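Local coordinates for protein endoribonuclease AbiQ (Lactococcus lactis, PDB 4GLK) that acts as the toxic endoribonuclease of a type III toxin-antitoxin system in antiviral defense and is neutralized by its cognate RNA antitoxin AntiQ, at residues L3-V8 / L103-K108; S32-V37 / F47-S52; T72-I77 / Q116-Y121. The protein carries 1 engineered substitution. All coordinates share one frame; numbering follows the deposited sequence.

Contact 1. Residues L3-V8 / L103-K108; sequences LRFFTV and LPLDLK
Leu-103 lays one of its methyl groups, CD2, against the start of the Phe-5 side chain, with CD2 4.0 Å from Phe-5 CB. The contact belongs to the edge of the antiparallel sheet of this ToxN-family toxin. Strand 4-8 is paired there with the short strand 100-102, and residues 103-108 carry the chain from that strand toward helix 110-124. Leu-103 CG is anti to its backbone N (chi1 175°), held out from the backbone, and the branch there gives one methyl to each of two neighbours on strand 4-8. CD2 meets Phe-5, while Leu-103 CD1 lies 3.8 Å from CG2 of Thr-7, and the Thr-7 and Leu-103 side chains cross at about a right angle. Leu-105 comes in farther out along the Phe-5 ring. Its CD1 sits 4.1 Å from Phe-5 CD2 and nearly as close to CE2. Both leucines approach the ring obliquely. Met-115 and Leu-119 of helix 110-124 also touch Phe-5, which is buried between sheet and helix. Phe-6 points its CB away from residues 103-108 and packs edge-to-face with Phe-47. One backbone bond ties the two segments together. Leu-103 N donates to Phe-5 O at 3.1 Å with an N-H...O angle of 160°, and the nitrogen stands above the carbonyl plane, 46° out of it.

Contact 2. Residues S32-V37 / F47-S52; sequences STYVGV and FIPLLS. Engineered in segment 47-52: Leu-51 (natural residue Ser).
Phe-47 lays its ring in the hollow over Gly-36, with CD1 3.3 Å from Gly-36 CA and CE1 also against that CA. Farther along, the ring ends against Val-37, where Phe-47 CZ is 3.7 Å from Val-37 CG2. The two strands are the arms of an antiparallel beta hairpin. Val-35 and Ile-48 form a hydrogen-bonded pair: Val-35 N to Ile-48 O and Ile-48 N to Val-35 O are both 2.9 Å. Tyr-34 faces Pro-49 in a non-hydrogen-bonded pair. The proline ring is a bump under the tyrosine: its CB lies over one face of the Tyr-34 ring, 4.2 Å from the centroid, in a CH-pi contact. Phe-47 O lies at the edge of the same ring. On the other side of the sheet, Leu-50 CD1 touches Val-35 CG2, and Leu-50 CD2 comes 3.9 Å from Thr-33 OG1. That hydroxyl is buried and has no polar partner in the model. A water joins Thr-33 N to Leu-50 O. The hairpin lies inside the sheet, between strand 4-8 beside 33-37 and strand 79-94 beside 47-52. Helix 110-124 covers the side with Thr-33, Val-35 and Leu-50.

Contact 3. Residues T72-I77 / Q116-Y121; sequences TRLFEI and QKQLIY
Tyr-121 has CG anti to its backbone N (chi1 -179°), which extends CG away from the helix backbone. Phe-75 has CG anti to its carbonyl carbon, and the two side chains lie side by side, pointing the same way. The rings make an offset edge-to-face pair, with the edge of Phe-75 toward the face of Tyr-121. Their planes are at 87° and their centroids 6.0 Å apart. The base of Phe-75 covers the same tyrosine ring: its CB is 4.3 Å from the centroid in a CH-pi contact, and its backbone N lies over the face toward the rim. Ile-77 CG1 meets the ring at its edge, 3.8 Å from Tyr-121 CD1. Leu-74 CD1 touches Tyr-121 CD2. Ile-77 CD1 lies 3.6 Å from Tyr-121 CA and also touches the side chain of Ile-120 at CD1. Nearer the start of the helix segment, Lys-117 NZ forms a salt bridge with Glu-76 OE2 at 3.1 Å. The ammonium meets that oxygen on the anti side, out of the carboxylate plane. The other oxygen, OE1, is held by Asn-79 and Asn-82. A water accepts from Ile-77 N and donates to Lys-117 O, 2.6 Å away, bridging strand end and helix. The axes of helix segment 116-121 and strand segment 72-76 make an angle of 108°. The arrangement is that of a helix packed on an antiparallel sheet, over its edge strand 71-76, with an aromatic side chain set across that strand.

Overall arrangement
Contact 2 is the core of the three, a buried hairpin near the centre of the chain. Contacts 1 and 3 lie farther out and are partly buried. Contacts 1 and 2 share the sheet directly, since strands 4-8 and 33-40 are neighbours, with a probable hydrogen bond between Phe-6 O and Tyr-34 N. Helix 110-124 links all three. Its Leu-119 packs on Phe-5 of contact 1, and its Gln-118 on Leu-50 of contact 2. Leu-50 also meets Leu-74 of contact 3. The chemistry follows the place. The middle strands rely on backbone bonds and close apolar fits, contact 1 on leucines and one backbone bond, and contact 3 on an aromatic pair, with a salt bridge toward the surface.

Contact 1. Residues L3-V8 / L103-K108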
loop_
_atom_site.group_PDB
_atom_site.type_symbol
_atom_site.label_atom_id
_atom_site.label_comp_id
_atom_site.label_asym_id
_atom_site.label_seq_id
_atom_site.Cartn_x
_atom_site.Cartn_y
_atom_site.Cartn_z
ATOM N N LEU A 3 -10.609 -6.704 -0.563
ATOM C CA LEU A 3 -9.697 -5.635 -0.980
ATOM C C LEU A 3 -10.499 -4.490 -1.673
ATOM O O LEU A 3 -11.376 -4.760 -2.493
ATOM C CB LEU A 3 -8.663 -6.225 -1.960
ATOM C CG LEU A 3 -7.201 -6.370 -1.543
ATOM C CD1 LEU A 3 -7.010 -6.463 -0.053
ATOM C CD2 LEU A 3 -6.553 -7.569 -2.254
ATOM N N ARG A 4 -10.194 -3.230 -1.329
ATOM C CA ARG A 4 -10.865 -2.051 -1.870
ATOM C C ARG A 4 -9.885 -0.931 -1.971
ATOM O O ARG A 4 -8.850 -0.981 -1.315
ATOM C CB ARG A 4 -11.941 -1.581 -0.885
ATOM C CG ARG A 4 -13.275 -2.197 -1.054
ATOM C CD ARG A 4 -13.588 -3.031 0.138
ATOM N NE ARG A 4 -13.970 -2.243 1.307
ATOM C CZ ARG A 4 -14.046 -2.752 2.531
ATOM N NH1 ARG A 4 -13.743 -4.027 2.741
ATOM N NH2 ARG A 4 -14.422 -2.003 3.548
ATOM N N PHE A 5 -10.282 0.162 -2.649
ATOM C CA PHE A 5 -9.461 1.362 -2.788
ATOM C C PHE A 5 -9.812 2.373 -1.726
ATOM O O PHE A 5 -10.984 2.586 -1.405
ATOM C CB PHE A 5 -9.605 1.996 -4.181
ATOM C CG PHE A 5 -8.972 1.259 -5.340
ATOM C CD1 PHE A 5 -7.602 1.035 -5.378
ATOM C CD2 PHE A 5 -9.733 0.865 -6.434
ATOM C CE1 PHE A 5 -7.005 0.421 -6.479
ATOM C CE2 PHE A 5 -9.141 0.214 -7.520
ATOM C CZ PHE A 5 -7.776 0.004 -7.538
ATOM N N PHE A 6 -8.792 3.018 -1.194
ATOM C CA PHE A 6 -8.992 4.026 -0.166
ATOM C C PHE A 6 -8.004 5.128 -0.357
ATOM O O PHE A 6 -6.980 4.957 -1.039
ATOM C CB PHE A 6 -8.709 3.438 1.230
ATOM C CG PHE A 6 -9.650 2.359 1.700
ATOM C CD1 PHE A 6 -10.836 2.681 2.350
ATOM C CD2 PHE A 6 -9.334 1.021 1.527
ATOM C CE1 PHE A 6 -11.716 1.679 2.768
ATOM C CE2 PHE A 6 -10.213 0.022 1.947
ATOM C CZ PHE A 6 -11.389 0.358 2.585
ATOM N N THR A 7 -8.287 6.246 0.322
ATOM C CA THR A 7 -7.365 7.335 0.512
ATOM C C THR A 7 -7.283 7.457 2.025
ATOM O O THR A 7 -8.082 6.858 2.762
ATOM C CB THR A 7 -7.749 8.643 -0.227
ATOM O OG1 THR A 7 -8.955 9.187 0.295
ATOM C CG2 THR A 7 -7.797 8.489 -1.764
ATOM N N VAL A 8 -6.276 8.172 2.492
ATOM C CA VAL A 8 -6.072 8.396 3.912
ATOM C C VAL A 8 -6.154 9.909 4.107
ATOM O O VAL A 8 -5.861 10.660 3.160
ATOM C CB VAL A 8 -4.731 7.772 4.407
ATOM C CG1 VAL A 8 -4.579 7.911 5.924
ATOM C CG2 VAL A 8 -4.635 6.296 4.011
ATOM N N LEU A 103 -12.529 5.201 -1.730
ATOM C CA LEU A 103 -12.317 5.950 -2.958
ATOM C C LEU A 103 -13.360 5.666 -4.034
ATOM O O LEU A 103 -13.388 4.572 -4.597
ATOM C CB LEU A 103 -10.881 5.805 -3.479
ATOM C CG LEU A 103 -10.574 6.456 -4.815
ATOM C CD1 LEU A 103 -10.217 7.926 -4.647
ATOM C CD2 LEU A 103 -9.468 5.726 -5.504
ATOM N N PRO A 104 -14.201 6.666 -4.357
ATOM C CA PRO A 104 -15.209 6.464 -5.410
ATOM C C PRO A 104 -14.577 6.542 -6.796
ATOM O O PRO A 104 -13.723 7.398 -7.047
ATOM C CB PRO A 104 -16.211 7.610 -5.171
ATOM C CG PRO A 104 -15.768 8.285 -3.884
ATOM C CD PRO A 104 -14.311 8.017 -3.778
ATOM N N LEU A 105 -14.957 5.604 -7.675
ATOM C CA LEU A 105 -14.445 5.587 -9.034
ATOM C C LEU A 105 -15.543 5.973 -9.980
ATOM O O LEU A 105 -16.671 5.483 -9.869
ATOM C CB LEU A 105 -13.891 4.209 -9.459
ATOM C CG LEU A 105 -12.654 3.662 -8.745
ATOM C CD1 LEU A 105 -12.314 2.283 -9.272
ATOM C CD2 LEU A 105 -11.440 4.586 -8.919
ATOM N N ASP A 106 -15.199 6.835 -10.924
ATOM C CA ASP A 106 -16.065 7.251 -12.014
ATOM C C ASP A 106 -15.545 6.455 -13.222
ATOM O O ASP A 106 -14.528 6.819 -13.808
ATOM C CB ASP A 106 -15.959 8.775 -12.223
ATOM C CG ASP A 106 -16.602 9.307 -13.495
ATOM O OD1 ASP A 106 -17.645 8.747 -13.922
ATOM O OD2 ASP A 106 -16.071 10.285 -14.058
ATOM N N LEU A 107 -16.210 5.337 -13.552
ATOM C CA LEU A 107 -15.802 4.459 -14.652
ATOM C C LEU A 107 -15.855 5.093 -16.055
ATOM O O LEU A 107 -15.400 4.480 -17.022
ATOM C CB LEU A 107 -16.545 3.116 -14.622
ATOM C CG LEU A 107 -16.401 2.240 -13.365
ATOM C CD1 LEU A 107 -16.976 0.883 -13.628
ATOM C CD2 LEU A 107 -14.937 2.094 -12.896
ATOM N N LYS A 108 -16.372 6.330 -16.151
ATOM C CA LYS A 108 -16.415 7.099 -17.391
ATOM C C LYS A 108 -14.975 7.557 -17.703
ATOM O O LYS A 108 -14.608 7.663 -18.875
ATOM C CB LYS A 108 -17.370 8.297 -17.246
#

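Contact 2. Residues S32-V37 / F47-S52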
loop_
_atom_site.group_PDB
_atom_site.type_symbol
_atom_site.label_atom_id
_atom_site.label_comp_id
_atom_site.label_asym_id
_atom_site.label_seq_id
_atom_site.Cartn_x
_atom_site.Cartn_y
_atom_site.Cartn_z
ATOM N N SER A 32 -2.501 9.969 -2.651
ATOM C CA SER A 32 -2.093 8.575 -2.745
ATOM C C SER A 32 -3.282 7.612 -2.704
ATOM O O SER A 32 -4.198 7.795 -1.907
ATOM C CB SER A 32 -1.138 8.243 -1.606
ATOM O OG SER A 32 0.117 8.881 -1.759
ATOM N N THR A 33 -3.272 6.601 -3.567
ATOM C CA THR A 33 -4.311 5.572 -3.538
ATOM C C THR A 33 -3.740 4.382 -2.821
ATOM O O THR A 33 -2.609 3.966 -3.079
ATOM C CB THR A 33 -5.022 5.303 -4.877
ATOM O OG1 THR A 33 -4.972 3.911 -5.218
ATOM C CG2 THR A 33 -4.549 6.180 -5.992
ATOM N N TYR A 34 -4.500 3.912 -1.852
ATOM C CA TYR A 34 -4.156 2.807 -0.988
ATOM C C TYR A 34 -5.112 1.668 -1.255
ATOM O O TYR A 34 -6.246 1.887 -1.692
ATOM C CB TYR A 34 -4.278 3.257 0.489
ATOM C CG TYR A 34 -3.102 4.082 0.956
ATOM C CD1 TYR A 34 -3.070 5.457 0.779
ATOM C CD2 TYR A 34 -1.999 3.472 1.553
ATOM C CE1 TYR A 34 -1.968 6.212 1.173
ATOM C CE2 TYR A 34 -0.903 4.218 1.967
ATOM C CZ TYR A 34 -0.889 5.586 1.776
ATOM O OH TYR A 34 0.207 6.302 2.182
ATOM N N VAL A 35 -4.663 0.447 -0.964
ATOM C CA VAL A 35 -5.464 -0.757 -1.069
ATOM C C VAL A 35 -5.378 -1.493 0.259
ATOM O O VAL A 35 -4.307 -1.566 0.870
ATOM C CB VAL A 35 -5.095 -1.688 -2.256
ATOM C CG1 VAL A 35 -6.222 -2.696 -2.497
ATOM C CG2 VAL A 35 -4.802 -0.896 -3.541
ATOM N N GLY A 36 -6.506 -2.040 0.685
ATOM C CA GLY A 36 -6.570 -2.801 1.922
ATOM C C GLY A 36 -7.886 -3.497 2.160
ATOM O O GLY A 36 -8.839 -3.293 1.402
ATOM N N VAL A 37 -7.973 -4.309 3.232
ATOM C CA VAL A 37 -6.903 -4.624 4.201
ATOM C C VAL A 37 -6.060 -5.776 3.645
ATOM O O VAL A 37 -6.592 -6.782 3.180
ATOM C CB VAL A 37 -7.463 -4.955 5.611
ATOM C CG1 VAL A 37 -6.350 -5.133 6.631
ATOM C CG2 VAL A 37 -8.445 -3.881 6.074
ATOM N N PHE A 47 -2.662 -0.882 4.946
ATOM C CA PHE A 47 -2.985 -0.433 3.604
ATOM C C PHE A 47 -1.710 -0.172 2.815
ATOM O O PHE A 47 -0.808 0.456 3.337
ATOM C CB PHE A 47 -3.889 0.813 3.689
ATOM C CG PHE A 47 -5.201 0.466 4.368
ATOM C CD1 PHE A 47 -6.290 0.030 3.626
ATOM C CD2 PHE A 47 -5.312 0.480 5.756
ATOM C CE1 PHE A 47 -7.466 -0.387 4.252
ATOM C CE2 PHE A 47 -6.497 0.084 6.381
ATOM C CZ PHE A 47 -7.569 -0.334 5.621
ATOM N N ILE A 48 -1.636 -0.691 1.571
ATOM C CA ILE A 48 -0.490 -0.554 0.661
ATOM C C ILE A 48 -0.738 0.582 -0.341
ATOM O O ILE A 48 -1.786 0.594 -1.012
ATOM C CB ILE A 48 -0.198 -1.877 -0.096
ATOM C CG1 ILE A 48 -0.050 -3.069 0.862
ATOM C CG2 ILE A 48 1.059 -1.765 -0.962
ATOM C CD1 ILE A 48 0.122 -4.409 0.167
ATOM N N PRO A 49 0.228 1.504 -0.522
ATOM C CA PRO A 49 0.055 2.505 -1.583
ATOM C C PRO A 49 0.286 1.844 -2.952
ATOM O O PRO A 49 1.098 0.947 -3.085
ATOM C CB PRO A 49 1.095 3.572 -1.250
ATOM C CG PRO A 49 2.163 2.836 -0.485
ATOM C CD PRO A 49 1.541 1.626 0.147
ATOM N N LEU A 50 -0.495 2.251 -3.940
ATOM C CA LEU A 50 -0.466 1.727 -5.297
ATOM C C LEU A 50 0.093 2.811 -6.217
ATOM O O LEU A 50 -0.331 3.973 -6.115
ATOM C CB LEU A 50 -1.922 1.361 -5.702
ATOM C CG LEU A 50 -2.211 0.935 -7.162
ATOM C CD1 LEU A 50 -3.166 -0.256 -7.210
ATOM C CD2 LEU A 50 -2.859 2.095 -7.942
ATOM N N LEU A 51 1.051 2.437 -7.092
ATOM C CA LEU A 51 1.607 3.321 -8.122
ATOM C C LEU A 51 1.209 2.787 -9.500
ATOM O O LEU A 51 1.407 1.602 -9.763
ATOM C CB LEU A 51 3.147 3.431 -8.045
ATOM C CG LEU A 51 3.769 4.019 -6.778
ATOM C CD1 LEU A 51 5.277 4.187 -6.960
ATOM C CD2 LEU A 51 3.146 5.375 -6.405
ATOM N N SER A 52 0.662 3.644 -10.375
ATOM C CA SER A 52 0.274 3.242 -11.735
ATOM C C SER A 52 1.485 3.037 -12.639
ATOM O O SER A 52 2.512 3.685 -12.432
ATOM C CB SER A 52 -0.677 4.263 -12.348
ATOM O OG SER A 52 -1.985 4.068 -11.828
HETATM O O HOH W 1 -0.492 6.265 -4.754
#

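Contact 3. Residues T72-I77 / Q116-Y121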
loop_
_atom_site.group_PDB
_atom_site.type_symbol
_atom_site.label_atom_id
_atom_site.label_comp_id
_atom_site.label_asym_id
_atom_site.label_seq_id
_atom_site.Cartn_x
_atom_site.Cartn_y
_atom_site.Cartn_z
ATOM N N THR A 72 4.801 -5.715 -5.505
ATOM C CA THR A 72 4.004 -6.627 -6.317
ATOM C C THR A 72 3.611 -5.891 -7.593
ATOM O O THR A 72 3.042 -4.800 -7.539
ATOM C CB THR A 72 2.769 -7.178 -5.588
ATOM O OG1 THR A 72 3.210 -7.904 -4.467
ATOM C CG2 THR A 72 1.973 -8.148 -6.451
ATOM N N ARG A 73 3.858 -6.531 -8.728
ATOM C CA ARG A 73 3.518 -6.015 -10.055
ATOM C C ARG A 73 2.077 -6.388 -10.413
ATOM O O ARG A 73 1.668 -7.534 -10.256
ATOM C CB ARG A 73 4.503 -6.568 -11.078
ATOM C CG ARG A 73 5.941 -6.165 -10.803
ATOM C CD ARG A 73 6.888 -6.902 -11.716
ATOM N NE ARG A 73 6.656 -6.572 -13.123
ATOM C CZ ARG A 73 7.064 -7.318 -14.141
ATOM N NH1 ARG A 73 7.707 -8.459 -13.924
ATOM N NH2 ARG A 73 6.818 -6.937 -15.386
ATOM N N LEU A 74 1.297 -5.411 -10.839
ATOM C CA LEU A 74 -0.116 -5.632 -11.160
ATOM C C LEU A 74 -0.246 -5.832 -12.646
ATOM O O LEU A 74 0.468 -5.194 -13.417
ATOM C CB LEU A 74 -0.972 -4.434 -10.718
ATOM C CG LEU A 74 -1.438 -4.292 -9.249
ATOM C CD1 LEU A 74 -0.952 -5.407 -8.322
ATOM C CD2 LEU A 74 -1.123 -2.911 -8.712
ATOM N N PHE A 75 -1.106 -6.756 -13.048
ATOM C CA PHE A 75 -1.340 -7.072 -14.449
ATOM C C PHE A 75 -2.825 -7.035 -14.742
ATOM O O PHE A 75 -3.621 -6.824 -13.828
ATOM C CB PHE A 75 -0.695 -8.428 -14.815
ATOM C CG PHE A 75 0.801 -8.434 -14.594
ATOM C CD1 PHE A 75 1.664 -7.884 -15.538
ATOM C CD2 PHE A 75 1.345 -8.937 -13.413
ATOM C CE1 PHE A 75 3.043 -7.835 -15.301
ATOM C CE2 PHE A 75 2.728 -8.932 -13.201
ATOM C CZ PHE A 75 3.565 -8.381 -14.148
ATOM N N GLU A 76 -3.190 -7.211 -16.010
ATOM C CA GLU A 76 -4.580 -7.191 -16.422
ATOM C C GLU A 76 -5.078 -8.613 -16.587
ATOM O O GLU A 76 -4.455 -9.371 -17.301
ATOM C CB GLU A 76 -4.714 -6.406 -17.738
ATOM C CG GLU A 76 -6.114 -6.286 -18.271
ATOM C CD GLU A 76 -6.261 -5.392 -19.479
ATOM O OE1 GLU A 76 -5.248 -4.935 -20.048
ATOM O OE2 GLU A 76 -7.415 -5.160 -19.880
ATOM N N ILE A 77 -6.182 -8.991 -15.942
ATOM C CA ILE A 77 -6.720 -10.352 -16.138
ATOM C C ILE A 77 -7.323 -10.453 -17.543
ATOM O O ILE A 77 -8.071 -9.582 -17.954
ATOM C CB ILE A 77 -7.720 -10.724 -15.029
ATOM C CG1 ILE A 77 -6.948 -11.241 -13.806
ATOM C CG2 ILE A 77 -8.769 -11.755 -15.502
ATOM C CD1 ILE A 77 -7.651 -11.071 -12.579
ATOM N N GLN A 116 -10.122 -0.068 -11.815
ATOM C CA GLN A 116 -11.073 -1.170 -11.696
ATOM C C GLN A 116 -10.351 -2.486 -12.043
ATOM O O GLN A 116 -10.383 -3.432 -11.250
ATOM C CB GLN A 116 -12.275 -0.905 -12.623
ATOM C CG GLN A 116 -13.411 -1.936 -12.557
ATOM C CD GLN A 116 -14.465 -1.777 -13.647
ATOM O OE1 GLN A 116 -15.637 -2.108 -13.447
ATOM N NE2 GLN A 116 -14.083 -1.314 -14.836
ATOM N N LYS A 117 -9.616 -2.486 -13.184
ATOM C CA LYS A 117 -8.831 -3.607 -13.705
ATOM C C LYS A 117 -7.739 -4.019 -12.723
ATOM O O LYS A 117 -7.537 -5.212 -12.519
ATOM C CB LYS A 117 -8.236 -3.264 -15.085
ATOM C CG LYS A 117 -9.298 -3.156 -16.171
ATOM C CD LYS A 117 -8.720 -2.691 -17.491
ATOM C CE LYS A 117 -9.741 -2.793 -18.604
ATOM N NZ LYS A 117 -10.139 -4.206 -18.881
ATOM N N GLN A 118 -7.058 -3.035 -12.097
ATOM C CA GLN A 118 -6.032 -3.299 -11.076
ATOM C C GLN A 118 -6.626 -4.037 -9.863
ATOM O O GLN A 118 -5.985 -4.944 -9.340
ATOM C CB GLN A 118 -5.398 -2.000 -10.583
ATOM C CG GLN A 118 -4.511 -1.305 -11.608
ATOM C CD GLN A 118 -4.016 0.012 -11.071
ATOM O OE1 GLN A 118 -4.768 0.803 -10.480
ATOM N NE2 GLN A 118 -2.748 0.290 -11.292
ATOM N N LEU A 119 -7.814 -3.608 -9.396
ATOM C CA LEU A 119 -8.534 -4.219 -8.270
ATOM C C LEU A 119 -8.994 -5.624 -8.605
ATOM O O LEU A 119 -8.826 -6.505 -7.766
ATOM C CB LEU A 119 -9.748 -3.377 -7.863
ATOM C CG LEU A 119 -10.344 -3.650 -6.488
ATOM C CD1 LEU A 119 -9.287 -3.546 -5.381
ATOM C CD2 LEU A 119 -11.444 -2.667 -6.222
ATOM N N ILE A 120 -9.575 -5.857 -9.812
ATOM C CA ILE A 120 -9.960 -7.239 -10.161
ATOM C C ILE A 120 -8.727 -8.177 -10.110
ATOM O O ILE A 120 -8.833 -9.288 -9.589
ATOM C CB ILE A 120 -10.905 -7.458 -11.397
ATOM C CG1 ILE A 120 -10.220 -8.114 -12.599
ATOM C CG2 ILE A 120 -11.760 -6.243 -11.782
ATOM C CD1 ILE A 120 -10.953 -9.321 -13.083
ATOM N N TYR A 121 -7.550 -7.687 -10.587
ATOM C CA TYR A 121 -6.320 -8.460 -10.546
ATOM C C TYR A 121 -5.884 -8.720 -9.104
ATOM O O TYR A 121 -5.591 -9.855 -8.751
ATOM C CB TYR A 121 -5.189 -7.815 -11.350
ATOM C CG TYR A 121 -3.930 -8.659 -11.319
ATOM C CD1 TYR A 121 -3.852 -9.857 -12.029
ATOM C CD2 TYR A 121 -2.847 -8.299 -10.526
ATOM C CE1 TYR A 121 -2.720 -10.665 -11.960
ATOM C CE2 TYR A 121 -1.721 -9.109 -10.432
ATOM C CZ TYR A 121 -1.659 -10.288 -11.154
ATOM O OH TYR A 121 -0.526 -11.054 -11.115
HETATM O O HOH W 2 -7.474 -7.024 -14.322
#